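Local coordinates for putative NAD-dependent epimerase/dehydratase (Bacillus halodurans, PDB 3E8X), which binds NADP and is probably an NAD-dependent epimerase or dehydratase of the short-chain dehydrogenase/reductase superfamily, its substrate unknown, at residues Q139-M142 with N143-H146. Residues are numbered along the deposited sequence; the frame is centred on the assembly and turned at random.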
ATOM      1  N   GLN A 139      11.411   8.744  -8.217  1.00 47.62           N
ATOM      2  CA  GLN A 139      12.303   9.076  -9.324  1.00 47.62           C
ATOM      3  C   GLN A 139      11.991   8.287 -10.597  1.00 47.47           C
ATOM      4  O   GLN A 139      12.662   8.455 -11.596  1.00 47.88           O
ATOM      5  CB  GLN A 139      13.750   8.858  -8.919  1.00 48.36           C
ATOM      6  CG  GLN A 139      14.219   9.783  -7.837  1.00 51.17           C
ATOM      7  CD  GLN A 139      14.309  11.221  -8.301  1.00 55.44           C
ATOM      8  OE1 GLN A 139      13.577  12.091  -7.791  1.00 59.77           O
ATOM      9  NE2 GLN A 139      15.191  11.486  -9.283  1.00 54.92           N
ATOM     10  N   GLY A 140      10.963   7.454 -10.582  1.00 47.73           N
ATOM     11  CA  GLY A 140      10.633   6.615 -11.743  1.00 47.29           C
ATOM     12  C   GLY A 140       9.697   7.396 -12.622  1.00 46.88           C
ATOM     13  O   GLY A 140       9.199   8.414 -12.172  1.00 47.31           O
ATOM     14  N   PRO A 141       9.458   6.931 -13.879  1.00 46.31           N
ATOM     15  CA  PRO A 141       8.529   7.627 -14.766  1.00 45.65           C
ATOM     16  C   PRO A 141       7.166   7.795 -14.102  1.00 45.07           C
ATOM     17  O   PRO A 141       6.631   6.833 -13.525  1.00 43.50           O
ATOM     18  CB  PRO A 141       8.429   6.696 -15.992  1.00 45.58           C
ATOM     19  CG  PRO A 141       9.649   5.883 -15.979  1.00 45.49           C
ATOM     20  CD  PRO A 141      10.033   5.730 -14.528  1.00 46.26           C
HETATM   21  N   MSE A 142       6.623   9.008 -14.171  1.00 45.35           N
HETATM   22  CA  MSE A 142       5.364   9.334 -13.531  1.00 45.65           C
HETATM   23  C   MSE A 142       4.266   8.371 -13.963  1.00 45.67           C
HETATM   24  O   MSE A 142       3.522   7.913 -13.108  1.00 46.20           O
HETATM   25  CB  MSE A 142       4.969  10.803 -13.755  1.00 45.83           C
HETATM   26  CG  MSE A 142       3.576  11.229 -13.182  1.00 46.71           C
HETATM   27 SE   MSE A 142       3.331  11.012 -11.223  0.75 53.24          SE
HETATM   28  CE  MSE A 142       3.682  12.874 -10.756  1.00 47.36           C
ATOM     29  N   ASN A 143       4.201   8.007 -15.243  1.00 46.17           N
ATOM     30  CA  ASN A 143       3.163   7.079 -15.729  1.00 46.95           C
ATOM     31  C   ASN A 143       3.187   5.654 -15.119  1.00 47.26           C
ATOM     32  O   ASN A 143       2.194   4.933 -15.173  1.00 47.00           O
ATOM     33  CB  ASN A 143       3.163   7.018 -17.257  1.00 47.45           C
ATOM     34  CG  ASN A 143       4.358   6.228 -17.851  1.00 48.66           C
ATOM     35  OD1 ASN A 143       5.490   6.292 -17.375  1.00 49.38           O
ATOM     36  ND2 ASN A 143       4.084   5.502 -18.922  1.00 50.22           N
HETATM   37  N   MSE A 144       4.322   5.283 -14.527  1.00 47.61           N
HETATM   38  CA  MSE A 144       4.591   3.989 -13.892  0.60 48.51           C
HETATM   39  C   MSE A 144       4.653   4.033 -12.357  1.00 47.59           C
HETATM   40  O   MSE A 144       4.751   3.005 -11.691  1.00 46.14           O
HETATM   41  CB  MSE A 144       5.978   3.536 -14.325  0.60 48.68           C
HETATM   42  CG  MSE A 144       6.037   2.814 -15.608  0.60 50.05           C
HETATM   43 SE   MSE A 144       7.717   1.878 -15.628  0.45 54.30          SE
HETATM   44  CE  MSE A 144       8.390   2.206 -13.861  0.60 51.05           C
ATOM     45  N   ARG A 145       4.663   5.235 -11.805  1.00 46.70           N
ATOM     46  CA  ARG A 145       4.953   5.436 -10.399  1.00 47.70           C
ATOM     47  C   ARG A 145       4.000   4.715  -9.448  1.00 47.33           C
ATOM     48  O   ARG A 145       4.414   4.210  -8.403  1.00 48.22           O
ATOM     49  CB  ARG A 145       4.989   6.925 -10.099  1.00 47.04           C
ATOM     50  CG  ARG A 145       5.773   7.276  -8.889  1.00 49.00           C
ATOM     51  CD  ARG A 145       6.019   8.785  -8.817  1.00 48.04           C
ATOM     52  NE  ARG A 145       6.860   9.222  -9.915  1.00 48.68           N
ATOM     53  CZ  ARG A 145       7.188  10.481 -10.163  1.00 47.20           C
ATOM     54  NH1 ARG A 145       6.785  11.448  -9.365  1.00 46.97           N
ATOM     55  NH2 ARG A 145       7.943  10.771 -11.217  1.00 47.13           N
ATOM     56  N   HIS A 146       2.735   4.620  -9.841  1.00 47.66           N
ATOM     57  CA  HIS A 146       1.723   3.915  -9.043  1.00 47.61           C
ATOM     58  C   HIS A 146       2.019   2.417  -8.956  1.00 47.60           C
ATOM     59  O   HIS A 146       1.777   1.776  -7.926  1.00 46.90           O
ATOM     60  CB  HIS A 146       0.305   4.186  -9.584  1.00 46.99           C
ATOM     61  CG  HIS A 146       0.018   3.515 -10.901  1.00 48.39           C
ATOM     62  ND1 HIS A 146       0.622   3.901 -12.078  1.00 47.16           N
ATOM     63  CD2 HIS A 146      -0.795   2.476 -11.222  1.00 48.14           C
ATOM     64  CE1 HIS A 146       0.213   3.115 -13.061  1.00 47.17           C
ATOM     65  NE2 HIS A 146      -0.665   2.259 -12.575  1.00 46.65           N
TER
HETATM   66  O   HOH W   1       1.531   6.796 -11.881  1.00 51.67           O
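Gly140 O is gripped by two nitrogens of the Arg145 guanidinium. The stronger bond comes from NH2, 2.8 Å from Gly140 O and almost in line with the C=O, the oxygen lying 16° out of the guanidinium plane. Arg145 NE adds a weak bond to the same oxygen at 3.3 Å. Arginine suits this place because its neighbouring N-H groups can converge on one carbonyl; its CG is anti to the backbone N (chi1 -157°) and a bend at chi3 brings the group back to Gly140. Over one face lies Met142, a selenomethionine, whose SE sits 3.8 Å above the guanidinium plane, offset toward the rim, while its CE comes 3.7 Å from Arg145 NH1. This long, flexible chain can fold across the planar cation. Replacing Arg145 by an alanine would probably leave Gly140 O without these two side-chain donors and Met142 SE without the flat group beneath it.

The backbone makes two overlapping turns leading into helix 145-160 of the Rossmann-like, NADP-binding fold. Met144 N donates to Pro141 O at 3.0 Å, and Arg145 N donates to Met142 O at 3.2 Å. Proline suits the residue that enters the first turn: its ring holds phi near the value found here, and it has no N-H to satisfy. Met142 O also accepts a 2.6 Å bond from a water, which in turn accepts the N-H of His146 and so bridges the turn to the first residues of the helix. Asn143 brings only its OD1 to the proline, 3.3 Å from Pro141 CB; CG stands between the backbone N and the carbonyl carbon (chi1 74°). Met142 and Arg145 pack against Lys102 and Leu105 of the second subunit.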